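PlaB phospholipase (Legionella pneumophila, PDB 6ZTI) is a phospholipase of the alpha/beta hydrolase type whose activity is controlled by tetramerization mediated by NAD(H). Local coordinates at residues I105-M110 with L126-P131; V194-K199 with F258-G263; I336-S341 with Y397-G402. One frame throughout, in Å; residues are numbered along the deposited sequence.

Contact 1. Residues I105-M110 with L126-P131; sequences IVRKWM and LIMLAP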
ATOM      1  N   ILE B 105       3.723 -20.626 -22.898  1.00 11.88           N
ATOM      2  CA  ILE B 105       3.625 -21.774 -21.994  1.00 11.74           C
ATOM      3  C   ILE B 105       4.428 -22.947 -22.539  1.00 10.03           C
ATOM      4  O   ILE B 105       5.212 -23.577 -21.816  1.00  9.30           O
ATOM      5  CB  ILE B 105       2.147 -22.147 -21.771  1.00 10.43           C
ATOM      6  CG1 ILE B 105       1.527 -21.215 -20.736  1.00  9.44           C
ATOM      7  CG2 ILE B 105       1.991 -23.595 -21.314  1.00 17.33           C
ATOM      8  CD1 ILE B 105       0.001 -21.143 -20.777  1.00 20.11           C
ATOM      9  N   VAL B 106       4.262 -23.246 -23.829  1.00  8.37           N
ATOM     10  CA  VAL B 106       5.047 -24.310 -24.441  1.00 13.89           C
ATOM     11  C   VAL B 106       6.530 -23.958 -24.444  1.00 11.55           C
ATOM     12  O   VAL B 106       7.380 -24.848 -24.315  1.00 12.36           O
ATOM     13  CB  VAL B 106       4.522 -24.605 -25.857  1.00 13.27           C
ATOM     14  CG1 VAL B 106       5.441 -25.581 -26.589  1.00 18.45           C
ATOM     15  CG2 VAL B 106       3.109 -25.175 -25.768  1.00 11.83           C
ATOM     16  N   ARG B 107       6.870 -22.669 -24.568  1.00 11.43           N
ATOM     17  CA  ARG B 107       8.274 -22.276 -24.520  1.00  7.78           C
ATOM     18  C   ARG B 107       8.860 -22.448 -23.122  1.00  8.01           C
ATOM     19  O   ARG B 107      10.045 -22.754 -22.985  1.00 15.13           O
ATOM     20  CB  ARG B 107       8.445 -20.833 -24.979  1.00  8.12           C
ATOM     21  CG  ARG B 107       8.155 -20.603 -26.479  1.00  7.83           C
ATOM     22  CD  ARG B 107       8.812 -19.352 -26.963  1.00 14.59           C
ATOM     23  NE  ARG B 107       8.316 -18.150 -26.300  1.00 13.67           N
ATOM     24  CZ  ARG B 107       9.038 -17.328 -25.543  1.00  8.31           C
ATOM     25  NH1 ARG B 107      10.330 -17.549 -25.295  1.00 12.94           N
ATOM     26  NH2 ARG B 107       8.448 -16.262 -25.022  1.00  9.52           N
ATOM     27  N   LYS B 108       8.063 -22.206 -22.080  1.00  7.94           N
ATOM     28  CA  LYS B 108       8.499 -22.483 -20.717  1.00  8.32           C
ATOM     29  C   LYS B 108       8.661 -23.982 -20.486  1.00  9.13           C
ATOM     30  O   LYS B 108       9.607 -24.419 -19.816  1.00  9.07           O
ATOM     31  CB  LYS B 108       7.486 -21.888 -19.738  1.00  8.59           C
ATOM     32  CG  LYS B 108       7.785 -22.146 -18.282  1.00  8.87           C
ATOM     33  CD  LYS B 108       9.060 -21.487 -17.801  1.00  9.29           C
ATOM     34  CE  LYS B 108       9.255 -21.720 -16.295  1.00 13.42           C
ATOM     35  NZ  LYS B 108      10.558 -21.252 -15.814  1.00 21.88           N
ATOM     36  N   TRP B 109       7.741 -24.785 -21.024  1.00  8.79           N
ATOM     37  CA  TRP B 109       7.876 -26.234 -20.942  1.00 11.73           C
ATOM     38  C   TRP B 109       9.164 -26.712 -21.604  1.00 11.98           C
ATOM     39  O   TRP B 109       9.921 -27.498 -21.018  1.00 12.29           O
ATOM     40  CB  TRP B 109       6.660 -26.899 -21.584  1.00  8.68           C
ATOM     41  CG  TRP B 109       6.858 -28.366 -21.813  1.00  9.18           C
ATOM     42  CD1 TRP B 109       6.785 -29.361 -20.884  1.00 10.47           C
ATOM     43  CD2 TRP B 109       7.179 -29.000 -23.056  1.00 11.86           C
ATOM     44  NE1 TRP B 109       7.044 -30.577 -21.472  1.00 13.16           N
ATOM     45  CE2 TRP B 109       7.289 -30.384 -22.804  1.00 11.65           C
ATOM     46  CE3 TRP B 109       7.391 -28.535 -24.350  1.00 14.12           C
ATOM     47  CZ2 TRP B 109       7.598 -31.300 -23.802  1.00 14.05           C
ATOM     48  CZ3 TRP B 109       7.691 -29.447 -25.343  1.00 18.10           C
ATOM     49  CH2 TRP B 109       7.790 -30.812 -25.066  1.00 18.89           C
ATOM     50  N   MET B 110       9.429 -26.247 -22.833  1.00  9.02           N
ATOM     51  CA  MET B 110      10.701 -26.547 -23.479  1.00 12.12           C
ATOM     52  C   MET B 110      11.874 -26.157 -22.583  1.00 10.30           C
ATOM     53  O   MET B 110      12.850 -26.901 -22.462  1.00 10.26           O
ATOM     54  CB  MET B 110      10.804 -25.812 -24.823  1.00  9.37           C
ATOM     55  CG  MET B 110       9.852 -26.316 -25.890  1.00 15.85           C
ATOM     56  SD  MET B 110       9.748 -25.262 -27.354  1.00 14.14           S
ATOM     57  CE  MET B 110      11.445 -25.408 -27.932  1.00 21.09           C
ATOM     58  N   LEU B 126       6.581 -25.944 -33.629  1.00 13.92           N
ATOM     59  CA  LEU B 126       5.927 -25.009 -32.716  1.00 16.16           C
ATOM     60  C   LEU B 126       5.371 -23.879 -33.565  1.00 12.89           C
ATOM     61  O   LEU B 126       6.131 -23.088 -34.134  1.00  8.86           O
ATOM     62  CB  LEU B 126       6.890 -24.492 -31.651  1.00 10.21           C
ATOM     63  CG  LEU B 126       6.322 -23.408 -30.726  1.00 13.68           C
ATOM     64  CD1 LEU B 126       5.007 -23.863 -30.103  1.00 14.34           C
ATOM     65  CD2 LEU B 126       7.320 -23.038 -29.644  1.00 16.27           C
ATOM     66  N   ILE B 127       4.046 -23.829 -33.672  1.00 10.53           N
ATOM     67  CA  ILE B 127       3.340 -22.836 -34.466  1.00  7.97           C
ATOM     68  C   ILE B 127       2.565 -21.970 -33.484  1.00 10.78           C
ATOM     69  O   ILE B 127       1.536 -22.392 -32.953  1.00 10.96           O
ATOM     70  CB  ILE B 127       2.414 -23.485 -35.502  1.00 12.60           C
ATOM     71  CG1 ILE B 127       3.211 -24.450 -36.383  1.00 13.53           C
ATOM     72  CG2 ILE B 127       1.728 -22.402 -36.344  1.00 12.35           C
ATOM     73  CD1 ILE B 127       2.356 -25.305 -37.308  1.00 15.40           C
ATOM     74  N   MET B 128       3.068 -20.765 -33.235  1.00  8.16           N
ATOM     75  CA  MET B 128       2.489 -19.835 -32.273  1.00 10.38           C
ATOM     76  C   MET B 128       1.635 -18.815 -33.005  1.00  7.83           C
ATOM     77  O   MET B 128       2.138 -18.106 -33.880  1.00 10.34           O
ATOM     78  CB  MET B 128       3.594 -19.122 -31.491  1.00  8.60           C
ATOM     79  CG  MET B 128       4.296 -20.005 -30.470  1.00  8.73           C
ATOM     80  SD  MET B 128       5.760 -19.186 -29.829  1.00 10.30           S
ATOM     81  CE  MET B 128       6.897 -19.481 -31.181  1.00  7.56           C
ATOM     82  N   LEU B 129       0.353 -18.737 -32.641  1.00  8.61           N
ATOM     83  CA  LEU B 129      -0.584 -17.775 -33.205  1.00  6.50           C
ATOM     84  C   LEU B 129      -0.786 -16.632 -32.214  1.00  7.71           C
ATOM     85  O   LEU B 129      -1.214 -16.855 -31.073  1.00  7.92           O
ATOM     86  CB  LEU B 129      -1.924 -18.438 -33.531  1.00  7.77           C
ATOM     87  CG  LEU B 129      -1.888 -19.747 -34.328  1.00  9.18           C
ATOM     88  CD1 LEU B 129      -3.283 -20.367 -34.509  1.00 17.36           C
ATOM     89  CD2 LEU B 129      -1.247 -19.528 -35.692  1.00 19.59           C
ATOM     90  N   ALA B 130      -0.475 -15.411 -32.655  1.00  8.32           N
ATOM     91  CA  ALA B 130      -0.553 -14.198 -31.841  1.00  7.62           C
ATOM     92  C   ALA B 130      -0.066 -14.445 -30.416  1.00  7.78           C
ATOM     93  O   ALA B 130      -0.769 -14.099 -29.458  1.00  6.74           O
ATOM     94  CB  ALA B 130      -1.982 -13.661 -31.815  1.00  5.66           C
ATOM     95  N   PRO B 131       1.126 -15.015 -30.242  1.00 11.63           N
ATOM     96  CA  PRO B 131       1.633 -15.286 -28.890  1.00  9.28           C
ATOM     97  C   PRO B 131       2.052 -14.021 -28.173  1.00  5.30           C
ATOM     98  O   PRO B 131       2.649 -13.124 -28.774  1.00  9.39           O
ATOM     99  CB  PRO B 131       2.852 -16.172 -29.150  1.00  8.74           C
ATOM    100  CG  PRO B 131       3.369 -15.626 -30.443  1.00  9.67           C
ATOM    101  CD  PRO B 131       2.143 -15.315 -31.264  1.00  9.36           C
TER
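Leu126 projects from its strand into the helix surface formed by Val106, Arg107 and Met110, its two methyls dividing these partners. CD1 goes to Val106: the two side chains meet tip to tip, with Leu126 CD1 and Val106 CG1 3.9 Å apart. CD2 serves the other two, lying 4.0 Å from Met110 SD and 4.1 Å from Arg107 CG. Met110 runs obliquely past the leucine, whereas the arginine chain crosses it at about a right angle. Leu126 CG is anti to the backbone N (chi1 175°), and from this branch point CD1 and CD2 reach their separate partners. Met128 also meets Arg107 at about a right angle, Met128 SD standing 4.2 Å from Arg107 CD. The aliphatic part of Arg107 thus joins an apolar contact that has no hydrogen bond across it, while its guanidinium bonds to Asn177 and Asn133 and makes a cation-pi contact with Trp180. The short axes approach to 10.6 Å at 147°, so the helix runs roughly counter to the strand. This is the second half of a beta-alpha-beta crossover: helix 102-114 follows strand 93-99 and leads to strand 123-129, which lies in the parallel sheet between 93-99 and 191-197.

Contact 2. Residues V194-K199 with F258-G263; sequences VLTGQK and FGVLPG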
ATOM      1  N   VAL B 194       6.044 -18.028 -35.790  1.00  7.35           N
ATOM      2  CA  VAL B 194       5.105 -17.079 -35.205  1.00  6.86           C
ATOM      3  C   VAL B 194       4.231 -16.524 -36.315  1.00  6.88           C
ATOM      4  O   VAL B 194       4.737 -16.028 -37.328  1.00  6.38           O
ATOM      5  CB  VAL B 194       5.818 -15.943 -34.459  1.00 10.12           C
ATOM      6  CG1 VAL B 194       4.808 -14.844 -34.093  1.00  7.91           C
ATOM      7  CG2 VAL B 194       6.530 -16.512 -33.206  1.00  6.20           C
ATOM      8  N   LEU B 195       2.929 -16.647 -36.152  1.00 11.15           N
ATOM      9  CA  LEU B 195       1.984 -15.998 -37.041  1.00  6.54           C
ATOM     10  C   LEU B 195       1.101 -15.080 -36.218  1.00  6.04           C
ATOM     11  O   LEU B 195       0.678 -15.439 -35.120  1.00  8.36           O
ATOM     12  CB  LEU B 195       1.139 -17.029 -37.786  1.00  7.48           C
ATOM     13  CG  LEU B 195       1.889 -18.070 -38.625  1.00 15.42           C
ATOM     14  CD1 LEU B 195       0.926 -19.132 -39.163  1.00 12.23           C
ATOM     15  CD2 LEU B 195       2.612 -17.436 -39.777  1.00 21.91           C
ATOM     16  N   THR B 196       0.842 -13.881 -36.723  1.00  8.06           N
ATOM     17  CA  THR B 196      -0.097 -13.016 -36.027  1.00  7.39           C
ATOM     18  C   THR B 196      -0.749 -12.079 -37.033  1.00 11.95           C
ATOM     19  O   THR B 196      -0.415 -12.071 -38.221  1.00  9.43           O
ATOM     20  CB  THR B 196       0.595 -12.240 -34.906  1.00 10.72           C
ATOM     21  OG1 THR B 196      -0.392 -11.661 -34.045  1.00 10.78           O
ATOM     22  CG2 THR B 196       1.441 -11.183 -35.497  1.00 11.09           C
ATOM     23  N   GLY B 197      -1.717 -11.309 -36.538  1.00  6.22           N
ATOM     24  CA  GLY B 197      -2.387 -10.318 -37.342  1.00  7.94           C
ATOM     25  C   GLY B 197      -2.329  -8.984 -36.623  1.00  6.49           C
ATOM     26  O   GLY B 197      -1.906  -8.900 -35.467  1.00  7.75           O
ATOM     27  N   GLN B 198      -2.773  -7.942 -37.324  1.00 10.33           N
ATOM     28  CA  GLN B 198      -2.772  -6.592 -36.771  1.00  9.27           C
ATOM     29  C   GLN B 198      -4.064  -5.849 -37.085  1.00 12.48           C
ATOM     30  O   GLN B 198      -4.068  -4.617 -37.201  1.00  8.80           O
ATOM     31  CB  GLN B 198      -1.587  -5.790 -37.289  1.00  6.55           C
ATOM     32  CG  GLN B 198      -1.466  -5.749 -38.776  1.00  6.87           C
ATOM     33  CD  GLN B 198      -0.444  -4.737 -39.181  1.00 10.19           C
ATOM     34  OE1 GLN B 198       0.658  -4.706 -38.631  1.00 12.87           O
ATOM     35  NE2 GLN B 198      -0.809  -3.870 -40.105  1.00 12.15           N
ATOM     36  N   LYS B 199      -5.163  -6.579 -37.189  1.00  7.51           N
ATOM     37  CA  LYS B 199      -6.484  -6.017 -37.430  1.00 10.97           C
ATOM     38  C   LYS B 199      -7.234  -5.909 -36.104  1.00 13.62           C
ATOM     39  O   LYS B 199      -7.240  -6.859 -35.317  1.00 10.37           O
ATOM     40  CB  LYS B 199      -7.266  -6.915 -38.396  1.00 16.83           C
ATOM     41  CG  LYS B 199      -8.354  -6.222 -39.180  1.00 20.64           C
ATOM     42  CD  LYS B 199      -7.755  -5.357 -40.282  1.00 33.67           C
ATOM     43  CE  LYS B 199      -8.835  -4.831 -41.213  1.00 53.96           C
ATOM     44  NZ  LYS B 199      -8.353  -3.672 -42.017  1.00 50.83           N
ATOM     45  N   PHE B 258       8.409 -15.630 -39.205  1.00  8.33           N
ATOM     46  CA  PHE B 258       7.552 -14.592 -38.648  1.00  6.02           C
ATOM     47  C   PHE B 258       6.693 -14.027 -39.760  1.00  8.15           C
ATOM     48  O   PHE B 258       7.217 -13.507 -40.748  1.00  9.96           O
ATOM     49  CB  PHE B 258       8.382 -13.480 -37.990  1.00  9.37           C
ATOM     50  CG  PHE B 258       7.559 -12.329 -37.481  1.00  6.88           C
ATOM     51  CD1 PHE B 258       6.719 -12.496 -36.402  1.00  5.74           C
ATOM     52  CD2 PHE B 258       7.622 -11.081 -38.088  1.00  9.27           C
ATOM     53  CE1 PHE B 258       5.954 -11.457 -35.936  1.00  7.53           C
ATOM     54  CE2 PHE B 258       6.871 -10.045 -37.625  1.00  8.54           C
ATOM     55  CZ  PHE B 258       6.030 -10.232 -36.541  1.00  9.28           C
ATOM     56  N   GLY B 259       5.386 -14.103 -39.584  1.00 10.80           N
ATOM     57  CA  GLY B 259       4.459 -13.583 -40.566  1.00 11.39           C
ATOM     58  C   GLY B 259       3.355 -12.800 -39.902  1.00 13.29           C
ATOM     59  O   GLY B 259       2.799 -13.226 -38.889  1.00 11.40           O
ATOM     60  N   VAL B 260       3.046 -11.644 -40.473  1.00  6.14           N
ATOM     61  CA  VAL B 260       1.868 -10.865 -40.119  1.00 10.51           C
ATOM     62  C   VAL B 260       0.836 -11.116 -41.215  1.00 12.44           C
ATOM     63  O   VAL B 260       1.000 -10.671 -42.355  1.00 15.03           O
ATOM     64  CB  VAL B 260       2.194  -9.372 -39.970  1.00  7.18           C
ATOM     65  CG1 VAL B 260       0.961  -8.581 -39.598  1.00 12.38           C
ATOM     66  CG2 VAL B 260       3.303  -9.144 -38.919  1.00 12.26           C
ATOM     67  N   LEU B 261      -0.178 -11.839 -40.891  1.00 10.38           N
ATOM     68  CA  LEU B 261      -1.208 -12.252 -41.838  1.00  9.45           C
ATOM     69  C   LEU B 261      -2.289 -11.182 -41.977  1.00 10.25           C
ATOM     70  O   LEU B 261      -2.562 -10.442 -41.029  1.00 11.63           O
ATOM     71  CB  LEU B 261      -1.852 -13.551 -41.376  1.00 10.86           C
ATOM     72  CG  LEU B 261      -0.912 -14.732 -41.140  1.00 13.87           C
ATOM     73  CD1 LEU B 261      -1.714 -16.007 -40.781  1.00 12.85           C
ATOM     74  CD2 LEU B 261      -0.043 -14.968 -42.363  1.00 18.74           C
ATOM     75  N   PRO B 262      -2.942 -11.097 -43.139  1.00 12.10           N
ATOM     76  CA  PRO B 262      -3.909 -10.016 -43.373  1.00 14.50           C
ATOM     77  C   PRO B 262      -5.289 -10.277 -42.788  1.00 11.84           C
ATOM     78  O   PRO B 262      -5.838 -11.379 -42.890  1.00 15.16           O
ATOM     79  CB  PRO B 262      -3.989  -9.952 -44.906  1.00 16.03           C
ATOM     80  CG  PRO B 262      -3.781 -11.370 -45.321  1.00 16.29           C
ATOM     81  CD  PRO B 262      -2.721 -11.899 -44.355  1.00 12.69           C
ATOM     82  N   GLY B 263      -5.859  -9.224 -42.203  1.00 12.91           N
ATOM     83  CA  GLY B 263      -7.273  -9.174 -41.876  1.00 15.61           C
ATOM     84  C   GLY B 263      -7.684  -9.911 -40.630  1.00 15.52           C
ATOM     85  O   GLY B 263      -8.863 -10.250 -40.481  1.00 15.64           O
TER
HETATM   86  O   HOH W   1      -3.792  -8.240 -39.942  1.00  7.90           O
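Val194 and Phe258 face each other across two neighbouring parallel strands, and the methyl CG1 of Val194 sits at the ring edge, near its plane, 3.8 Å from Phe258 CD1. From there the backbones bond in the parallel pattern, each bonded residue straddling one on the other strand. Gly259 straddles Leu195: its N donates to Val194 O at 3.0 Å and its O accepts from Thr196 N, also at 3.0 Å. Thr196 in turn straddles Val260, its O accepting from Leu261 N at 2.7 Å as well as receiving the CA-H of Val260. The short axes differ in direction by 22°. In the six-stranded parallel sheet of this alpha/beta hydrolase, 257-261 is the outermost strand of the chain on this side and 191-197 its inner neighbour; the Leu195 and Leu261 side chains share the face covered by Trp290 of helix 286-296. Past Gly197 the backbones part enough for a water to bridge them: it accepts from Gln198 N, donates to Leu261 O and takes a weak bond from Gly263 N, which also bonds to Glu321 OE2. Here Lys199 can be followed outward. Its CB rests 3.8 Å from Gly263 C, and CG stays over the same glycine, 4.0 Å from that carbon. Chi2 of 74° bends the chain, yet CD remains 4.2 Å from Gly263 CA. Beyond CD the side chain leads away from the segment, and NZ ends in a long, weak ion pair with Glu324. Beside it Gln198 crosses Val260 at about a right angle, CG lying 3.8 Å from Val260 CG1, while its OE1 accepts a bond from Gln318.

Contact 3. Residues I336-S341 with Y397-G402; sequences ITNRYS and YDIMEG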
ATOM      1  N   ILE B 336      -4.778   4.832 -39.195  1.00 16.98           N
ATOM      2  CA  ILE B 336      -3.453   4.675 -39.772  1.00 18.75           C
ATOM      3  C   ILE B 336      -2.672   3.705 -38.900  1.00 22.68           C
ATOM      4  O   ILE B 336      -2.601   3.876 -37.678  1.00 17.35           O
ATOM      5  CB  ILE B 336      -2.730   6.025 -39.890  1.00 20.56           C
ATOM      6  CG1 ILE B 336      -3.504   6.950 -40.840  1.00 21.56           C
ATOM      7  CG2 ILE B 336      -1.298   5.808 -40.376  1.00 24.14           C
ATOM      8  CD1 ILE B 336      -3.023   8.388 -40.820  1.00 50.25           C
ATOM      9  N   THR B 337      -2.093   2.689 -39.532  1.00 11.89           N
ATOM     10  CA  THR B 337      -1.319   1.655 -38.861  1.00  7.06           C
ATOM     11  C   THR B 337       0.042   1.619 -39.535  1.00  7.58           C
ATOM     12  O   THR B 337       0.130   1.308 -40.723  1.00 10.83           O
ATOM     13  CB  THR B 337      -2.014   0.290 -38.976  1.00 15.01           C
ATOM     14  OG1 THR B 337      -3.371   0.390 -38.513  1.00 18.88           O
ATOM     15  CG2 THR B 337      -1.282  -0.760 -38.168  1.00  8.83           C
ATOM     16  N   ASN B 338       1.099   1.952 -38.792  1.00 12.41           N
ATOM     17  CA  ASN B 338       2.444   1.861 -39.348  1.00 12.98           C
ATOM     18  C   ASN B 338       3.076   0.563 -38.864  1.00 11.42           C
ATOM     19  O   ASN B 338       2.376  -0.437 -38.709  1.00 13.38           O
ATOM     20  CB  ASN B 338       3.272   3.088 -38.959  1.00  7.67           C
ATOM     21  CG  ASN B 338       2.794   4.355 -39.656  1.00 14.06           C
ATOM     22  OD1 ASN B 338       2.498   4.341 -40.847  1.00 18.78           O
ATOM     23  ND2 ASN B 338       2.682   5.441 -38.907  1.00 18.92           N
ATOM     24  N   ARG B 339       4.389   0.560 -38.645  1.00 10.62           N
ATOM     25  CA  ARG B 339       5.098  -0.541 -38.014  1.00  6.26           C
ATOM     26  C   ARG B 339       5.764   0.001 -36.762  1.00  7.86           C
ATOM     27  O   ARG B 339       6.173   1.166 -36.726  1.00  9.90           O
ATOM     28  CB  ARG B 339       6.108  -1.161 -38.976  1.00  8.27           C
ATOM     29  CG  ARG B 339       5.525  -1.398 -40.348  1.00 15.59           C
ATOM     30  CD  ARG B 339       6.532  -1.905 -41.321  1.00 17.85           C
ATOM     31  NE  ARG B 339       7.645  -0.984 -41.491  1.00 15.67           N
ATOM     32  CZ  ARG B 339       8.769  -1.297 -42.119  1.00 23.42           C
ATOM     33  NH1 ARG B 339       8.917  -2.502 -42.654  1.00 20.15           N
ATOM     34  NH2 ARG B 339       9.739  -0.400 -42.213  1.00 19.61           N
ATOM     35  N   TYR B 340       5.831  -0.829 -35.716  1.00  5.08           N
ATOM     36  CA  TYR B 340       6.182  -0.359 -34.383  1.00 10.74           C
ATOM     37  C   TYR B 340       7.293  -1.196 -33.753  1.00 12.31           C
ATOM     38  O   TYR B 340       7.489  -2.363 -34.098  1.00  8.70           O
ATOM     39  CB  TYR B 340       4.912  -0.348 -33.483  1.00 11.35           C
ATOM     40  CG  TYR B 340       3.777   0.444 -34.122  1.00  6.80           C
ATOM     41  CD1 TYR B 340       2.946  -0.139 -35.050  1.00  7.69           C
ATOM     42  CD2 TYR B 340       3.571   1.789 -33.823  1.00  9.19           C
ATOM     43  CE1 TYR B 340       1.932   0.575 -35.655  1.00  5.97           C
ATOM     44  CE2 TYR B 340       2.569   2.508 -34.428  1.00  8.41           C
ATOM     45  CZ  TYR B 340       1.749   1.890 -35.340  1.00 13.07           C
ATOM     46  OH  TYR B 340       0.739   2.567 -35.959  1.00 12.39           O
ATOM     47  N   SER B 341       8.038  -0.566 -32.836  1.00  7.73           N
ATOM     48  CA  SER B 341       9.107  -1.196 -32.071  1.00  3.78           C
ATOM     49  C   SER B 341       8.786  -1.075 -30.587  1.00  4.77           C
ATOM     50  O   SER B 341       8.234  -0.065 -30.143  1.00  9.54           O
ATOM     51  CB  SER B 341      10.461  -0.556 -32.360  1.00  7.37           C
ATOM     52  OG  SER B 341      10.738  -0.534 -33.752  1.00 10.09           O
ATOM     53  N   TYR B 397       7.978   2.957 -35.480  1.00  9.32           N
ATOM     54  CA  TYR B 397       9.277   2.832 -36.118  1.00 10.03           C
ATOM     55  C   TYR B 397       9.355   3.658 -37.395  1.00  9.16           C
ATOM     56  O   TYR B 397      10.399   4.236 -37.706  1.00  9.73           O
ATOM     57  CB  TYR B 397       9.577   1.374 -36.432  1.00  6.33           C
ATOM     58  CG  TYR B 397      10.877   1.231 -37.186  1.00  8.01           C
ATOM     59  CD1 TYR B 397      10.908   1.308 -38.570  1.00 13.74           C
ATOM     60  CD2 TYR B 397      12.083   1.062 -36.509  1.00 10.76           C
ATOM     61  CE1 TYR B 397      12.095   1.194 -39.264  1.00 16.87           C
ATOM     62  CE2 TYR B 397      13.276   0.948 -37.195  1.00 12.10           C
ATOM     63  CZ  TYR B 397      13.274   1.022 -38.575  1.00 16.89           C
ATOM     64  OH  TYR B 397      14.449   0.904 -39.284  1.00 22.64           O
ATOM     65  N   ASP B 398       8.286   3.687 -38.173  1.00  7.85           N
ATOM     66  CA  ASP B 398       8.363   4.390 -39.446  1.00 12.08           C
ATOM     67  C   ASP B 398       8.469   5.894 -39.242  1.00  7.66           C
ATOM     68  O   ASP B 398       9.115   6.575 -40.037  1.00  6.81           O
ATOM     69  CB  ASP B 398       7.153   4.031 -40.309  1.00 11.42           C
ATOM     70  CG  ASP B 398       7.170   2.576 -40.743  1.00 20.72           C
ATOM     71  OD1 ASP B 398       8.232   2.096 -41.198  1.00 24.94           O
ATOM     72  OD2 ASP B 398       6.131   1.906 -40.608  1.00 19.23           O
ATOM     73  N   ILE B 399       7.868   6.424 -38.181  1.00  7.18           N
ATOM     74  CA  ILE B 399       8.005   7.846 -37.900  1.00 10.28           C
ATOM     75  C   ILE B 399       9.403   8.144 -37.377  1.00  9.54           C
ATOM     76  O   ILE B 399      10.009   9.166 -37.723  1.00 11.54           O
ATOM     77  CB  ILE B 399       6.910   8.291 -36.913  1.00  7.20           C
ATOM     78  CG1 ILE B 399       5.550   8.302 -37.619  1.00 12.22           C
ATOM     79  CG2 ILE B 399       7.257   9.651 -36.301  1.00 14.06           C
ATOM     80  CD1 ILE B 399       4.356   8.640 -36.741  1.00 13.07           C
ATOM     81  N   MET B 400       9.934   7.261 -36.530  1.00  7.26           N
ATOM     82  CA  MET B 400      11.294   7.425 -36.022  1.00 10.21           C
ATOM     83  C   MET B 400      12.309   7.403 -37.151  1.00 14.27           C
ATOM     84  O   MET B 400      13.149   8.300 -37.269  1.00 13.48           O
ATOM     85  CB  MET B 400      11.621   6.310 -35.034  1.00  6.89           C
ATOM     86  CG  MET B 400      10.735   6.281 -33.841  1.00 17.33           C
ATOM     87  SD  MET B 400      11.678   6.284 -32.336  1.00 31.48           S
ATOM     88  CE  MET B 400      12.481   7.873 -32.499  1.00 28.04           C
ATOM     89  N   GLU B 401      12.268   6.352 -37.973  1.00 10.00           N
ATOM     90  CA  GLU B 401      13.239   6.204 -39.049  1.00 15.22           C
ATOM     91  C   GLU B 401      13.172   7.385 -40.008  1.00 14.02           C
ATOM     92  O   GLU B 401      14.198   7.979 -40.354  1.00 14.77           O
ATOM     93  CB  GLU B 401      12.989   4.887 -39.790  1.00 14.30           C
ATOM     94  CG  GLU B 401      14.134   4.438 -40.697  1.00 23.99           C
ATOM     95  CD  GLU B 401      14.106   5.073 -42.081  1.00 38.61           C
ATOM     96  OE1 GLU B 401      13.027   5.526 -42.530  1.00 38.01           O
ATOM     97  OE2 GLU B 401      15.178   5.104 -42.726  1.00 42.46           O
ATOM     98  N   GLY B 402      11.963   7.746 -40.444  1.00 16.54           N
ATOM     99  CA  GLY B 402      11.829   8.831 -41.397  1.00 24.96           C
ATOM    100  C   GLY B 402      12.357  10.146 -40.864  1.00 17.52           C
ATOM    101  O   GLY B 402      12.915  10.950 -41.616  1.00 21.31           O
TER
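At the junction where strand 390-396 turns directly into helix 397-404, the first helical turn is gripped by the segment leading into strand 340-349, chiefly through Arg339 and Asp398. The two side chains cross at about a right angle, but their flat groups are nearly coplanar, 8° apart, in a side-on salt bridge. Asp398 OD1 uses its syn lone pair for both nitrogens, with NE of Arg339 at 3.1 Å and NH2 of Arg339 also at 3.1 Å; OD1 lies close to the guanidinium plane at its edge. A bend at chi3 (-59°) sets NE toward the carboxylate, and NE makes a further, weak bond to OD2. The main partner of Asp398 OD2 is the backbone N of Arg339, 2.9 Å away, which approaches on the anti side and 34° out of the carboxylate plane. One aspartate therefore holds both the main chain and the side chain of Arg339, an arrangement that would limit rotation of the guanidinium. Tyr397 lies alongside the arginine, pointing the same way, its ring steeply inclined to the guanidinium and CE1 4.1 Å from Arg339 NH2. The hydroxyl OG of Ser341 meets the tyrosine 3.5 Å from CD2, while bonding to His448 O. Asn338 packs CB against the carboxylate and gives ND2 to Asp396; its backbone N donates to Tyr340 OH at 2.9 Å. Tyr397 N donates to Arg339 O at 2.8 Å, two residues along from the backbone pairing of Ser341 with Leu395. The geometry is that of a strand-to-helix junction in which the last bond of an antiparallel pair is made by the first helical residue; the Ile399 side chain of that turn lies about 4 Å from NAD-binding Gly376.

Contacts 1 and 2 share the parallel sheet, centres 16 Å apart, and meet where strands 123-129 and 191-197 are neighbours. Two probable backbone hydrogen bonds of Leu195 link them: Ala130 N to Leu195 O (2.7 Å) and Leu195 N to Met128 O (2.8 Å). Contact 3 belongs to the separate mixed sheet through strand 340-349; its centre is 17 Å from that of contact 2, and Gln198 NE2 packs 3.7 Å from Thr337 CG2. Contacts 1 and 3 are about 13 Å apart at the nearest atoms. Proximity to bound thio-NAD falls off from contact 3 (Ile399 side chain about 7 Å from a ligand) through contact 2 (Lys199 side chain about 10 Å) to contact 1, away from the nucleotide sites.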